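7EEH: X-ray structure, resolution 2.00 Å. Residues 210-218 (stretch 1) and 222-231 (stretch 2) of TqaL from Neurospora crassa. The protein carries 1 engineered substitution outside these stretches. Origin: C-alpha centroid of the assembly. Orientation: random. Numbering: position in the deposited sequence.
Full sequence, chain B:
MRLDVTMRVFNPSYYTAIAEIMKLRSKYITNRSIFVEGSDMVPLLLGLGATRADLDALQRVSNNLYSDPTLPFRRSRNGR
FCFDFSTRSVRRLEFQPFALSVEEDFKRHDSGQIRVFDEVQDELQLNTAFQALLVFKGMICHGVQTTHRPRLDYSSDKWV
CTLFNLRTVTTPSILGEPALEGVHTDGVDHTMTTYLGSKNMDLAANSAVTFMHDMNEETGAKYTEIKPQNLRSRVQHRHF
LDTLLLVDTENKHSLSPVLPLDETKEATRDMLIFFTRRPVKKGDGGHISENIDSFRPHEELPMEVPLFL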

# COMPACT_ATOMS: atom_id res chain seq x y z
N THR B 210 18.09 9.15 -24.75
CA THR B 210 17.33 10.39 -24.89
C THR B 210 17.92 11.41 -23.92
O THR B 210 17.97 11.17 -22.71
CB THR B 210 15.84 10.18 -24.60
OG1 THR B 210 15.34 9.09 -25.39
CG2 THR B 210 15.03 11.46 -24.90
N PHE B 211 18.41 12.52 -24.47
CA PHE B 211 18.84 13.68 -23.69
C PHE B 211 17.72 14.71 -23.67
O PHE B 211 17.05 14.91 -24.67
CB PHE B 211 20.11 14.31 -24.27
CG PHE B 211 21.26 13.36 -24.36
CD1 PHE B 211 22.08 13.16 -23.28
CD2 PHE B 211 21.50 12.66 -25.53
CE1 PHE B 211 23.14 12.27 -23.34
CE2 PHE B 211 22.57 11.76 -25.61
CZ PHE B 211 23.39 11.57 -24.51
N MSE B 212 17.54 15.36 -22.53
CA MSE B 212 16.65 16.51 -22.53
C MSE B 212 17.43 17.73 -22.11
O MSE B 212 18.30 17.66 -21.23
CB MSE B 212 15.47 16.27 -21.63
CG MSE B 212 14.54 15.18 -22.16
SE MSE B 212 13.43 14.68 -20.67
CE MSE B 212 12.93 16.45 -20.18
N HIS B 213 17.10 18.84 -22.75
CA HIS B 213 17.87 20.07 -22.64
C HIS B 213 16.92 21.19 -22.25
O HIS B 213 15.71 21.12 -22.48
CB HIS B 213 18.56 20.41 -23.97
CG HIS B 213 19.05 19.22 -24.73
ND1 HIS B 213 20.30 18.67 -24.55
CD2 HIS B 213 18.45 18.46 -25.69
CE1 HIS B 213 20.46 17.64 -25.36
NE2 HIS B 213 19.34 17.49 -26.05
N ASP B 214 17.48 22.23 -21.63
CA ASP B 214 16.68 23.43 -21.39
C ASP B 214 16.51 24.19 -22.71
O ASP B 214 17.09 23.84 -23.74
CB ASP B 214 17.30 24.30 -20.29
CG ASP B 214 18.67 24.86 -20.67
OD1 ASP B 214 18.81 25.46 -21.75
OD2 ASP B 214 19.61 24.72 -19.86
N MSE B 215 15.66 25.19 -22.69
CA MSE B 215 15.28 25.94 -23.91
C MSE B 215 16.44 26.75 -24.49
O MSE B 215 16.30 27.21 -25.58
CB MSE B 215 14.03 26.78 -23.66
CG MSE B 215 12.90 25.97 -23.09
SE MSE B 215 12.28 24.68 -24.35
CE MSE B 215 11.57 25.75 -25.74
N ASN B 216 17.56 26.84 -23.81
CA ASN B 216 18.70 27.57 -24.33
C ASN B 216 19.64 26.70 -25.15
O ASN B 216 20.61 27.22 -25.72
CB ASN B 216 19.46 28.25 -23.18
CG ASN B 216 18.63 29.31 -22.48
OD1 ASN B 216 17.77 29.94 -23.10
ND2 ASN B 216 18.89 29.51 -21.20
N GLU B 217 19.41 25.40 -25.22
CA GLU B 217 20.17 24.58 -26.15
C GLU B 217 19.79 24.93 -27.58
O GLU B 217 18.65 25.30 -27.87
CB GLU B 217 19.93 23.09 -25.88
CG GLU B 217 20.82 22.13 -26.67
CD GLU B 217 22.30 22.45 -26.55
OE1 GLU B 217 22.80 23.28 -27.34
OE2 GLU B 217 22.98 21.88 -25.66
N GLU B 218 20.77 24.81 -28.48
CA GLU B 218 20.61 25.16 -29.89
C GLU B 218 19.74 24.14 -30.62
O GLU B 218 20.15 22.99 -30.80
CB GLU B 218 21.99 25.25 -30.54
CG GLU B 218 22.07 26.05 -31.84
CD GLU B 218 21.91 27.55 -31.64
OE1 GLU B 218 22.11 28.03 -30.49
OE2 GLU B 218 21.60 28.25 -32.63
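Stretch 2 222-231: KYTEIKPQNL

Stretch 2 folds back along stretch 1 and runs antiparallel to it where the two backbones meet. Stretch 1 is a strand through His213, followed by a type I turn from Asp214 to Glu217. Stretch 2 is mostly loop or turn, with a short 3-10 segment from Pro228 to Asn230 that delivers Leu231 to the strand. His213 and Leu231 form an antiparallel, non-hydrogen-bonded bridge pair, with 4.6 Å between His213 CA and Leu231 CA. Their side chains share one face of the sheet. The contact buries 573 Å², both sides summed.

Asn230 covers the start of the turn and is bonded through both its backbone and its side chain. Its carbonyl accepts from the backbone of Asp214, with Asp214 N to Asn230 O at 2.9 Å. The same oxygen takes a CA-H...O contact from His213, with His213 CA to Asn230 O at 3.2 Å. In return, the side-chain amide of Asn230 donates to the Asp214 carboxylate, Asn230 ND2 to Asp214 OD1 at 2.8 Å. Asp214 OD1 also accepts from Asn216 N at 2.8 Å, so one oxygen serves both the turn and the neighbouring stretch. The turn is closed by Glu217 N donating to Asp214 O at 3.2 Å. Asn230 N is satisfied within its own stretch by Lys227 O at 3.0 Å, and Leu231 N by Pro228 O at 3.1 Å.

Glu217 makes the second polar anchor. Its CB points sideways, but the end of the side chain comes nearer to stretch 2. Glu217 OE2 accepts from the backbone Lys227 N at 3.0 Å. Glu217 OE1 accepts from Glu218 N at 2.8 Å and forms a salt bridge with Lys227 NZ at 3.5 Å. Both carboxylate oxygens are therefore used, and Lys227 is held by backbone and side chain alike.

Apolar contacts complete the fit. Phe211 CD1 lies 3.7 Å from Leu231 CD1, and Phe211 CE2 lies 3.7 Å from Tyr223 CD2. The Phe211 ring thus touches residues near both ends of stretch 2. The His213 ring packs against Ile226, with His213 CE1 to Ile226 CG2 at 3.7 Å, and meets Leu231 at 3.9 Å between His213 ND1 and Leu231 CD1. His213 NE2 is hydrogen-bonded elsewhere in the structure. His213 ND1 is buried by this contact and has no polar partner in the model.

Lys222 N donates to Glu225 OE1 at 3.1 Å, within stretch 2.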

# COMPACT_ATOMS: atom_id res chain seq x y z
N LYS B 222 23.80 18.71 -33.12
CA LYS B 222 24.01 17.27 -33.10
C LYS B 222 24.24 16.80 -31.67
O LYS B 222 24.80 17.52 -30.84
CB LYS B 222 25.20 16.88 -33.98
CG LYS B 222 24.83 16.26 -35.32
CD LYS B 222 24.24 17.30 -36.28
CE LYS B 222 25.27 18.31 -36.78
NZ LYS B 222 24.92 18.86 -38.13
N TYR B 223 23.80 15.57 -31.37
CA TYR B 223 23.82 15.11 -29.99
C TYR B 223 25.24 15.04 -29.42
O TYR B 223 25.41 15.14 -28.20
CB TYR B 223 23.13 13.75 -29.86
CG TYR B 223 24.07 12.57 -29.86
CD1 TYR B 223 24.45 11.97 -31.06
CD2 TYR B 223 24.57 12.05 -28.68
CE1 TYR B 223 25.31 10.89 -31.07
CE2 TYR B 223 25.43 10.97 -28.68
CZ TYR B 223 25.80 10.40 -29.88
OH TYR B 223 26.65 9.32 -29.88
N THR B 224 26.25 14.88 -30.27
CA THR B 224 27.62 14.95 -29.78
C THR B 224 28.01 16.36 -29.35
O THR B 224 28.90 16.51 -28.51
CB THR B 224 28.59 14.45 -30.86
OG1 THR B 224 28.15 14.89 -32.15
CG2 THR B 224 28.66 12.93 -30.85
N GLU B 225 27.36 17.39 -29.90
CA GLU B 225 27.76 18.77 -29.69
C GLU B 225 26.96 19.48 -28.61
O GLU B 225 27.08 20.71 -28.47
CB GLU B 225 27.64 19.55 -31.00
CG GLU B 225 28.27 18.90 -32.22
CD GLU B 225 27.88 19.62 -33.51
OE1 GLU B 225 26.70 19.55 -33.90
OE2 GLU B 225 28.75 20.29 -34.11
N ILE B 226 26.13 18.78 -27.86
CA ILE B 226 25.29 19.46 -26.88
C ILE B 226 26.13 19.83 -25.66
O ILE B 226 27.05 19.12 -25.26
CB ILE B 226 24.07 18.59 -26.50
CG1 ILE B 226 24.51 17.35 -25.73
CG2 ILE B 226 23.30 18.19 -27.74
CD1 ILE B 226 24.23 17.44 -24.24
N LYS B 227 25.80 20.98 -25.08
CA LYS B 227 26.57 21.51 -23.96
C LYS B 227 26.10 20.89 -22.66
O LYS B 227 24.89 20.86 -22.39
CB LYS B 227 26.43 23.03 -23.91
CG LYS B 227 26.66 23.71 -25.26
CD LYS B 227 26.62 25.22 -25.15
CE LYS B 227 25.20 25.76 -25.22
NZ LYS B 227 24.78 26.13 -26.61
N PRO B 228 27.00 20.36 -21.83
CA PRO B 228 26.57 19.81 -20.54
C PRO B 228 25.87 20.83 -19.66
O PRO B 228 24.98 20.47 -18.88
CB PRO B 228 27.88 19.32 -19.91
CG PRO B 228 28.80 19.10 -21.07
CD PRO B 228 28.45 20.18 -22.05
N GLN B 229 26.21 22.12 -19.81
CA GLN B 229 25.59 23.17 -19.01
C GLN B 229 24.09 23.28 -19.27
O GLN B 229 23.37 23.84 -18.44
CB GLN B 229 26.25 24.52 -19.31
CG GLN B 229 27.76 24.56 -19.06
CD GLN B 229 28.58 24.10 -20.26
OE1 GLN B 229 28.17 23.21 -21.01
NE2 GLN B 229 29.76 24.70 -20.44
N ASN B 230 23.61 22.77 -20.40
CA ASN B 230 22.20 22.91 -20.76
C ASN B 230 21.45 21.60 -20.65
O ASN B 230 20.28 21.53 -21.05
CB ASN B 230 22.08 23.50 -22.16
CG ASN B 230 22.52 24.95 -22.21
OD1 ASN B 230 23.71 25.24 -22.24
ND2 ASN B 230 21.57 25.87 -22.16
N LEU B 231 22.08 20.57 -20.08
CA LEU B 231 21.50 19.24 -20.00
C LEU B 231 20.63 19.11 -18.76
O LEU B 231 21.10 19.31 -17.64
CB LEU B 231 22.61 18.20 -19.99
CG LEU B 231 22.02 16.82 -20.25
CD1 LEU B 231 21.91 16.56 -21.73
CD2 LEU B 231 22.90 15.83 -19.59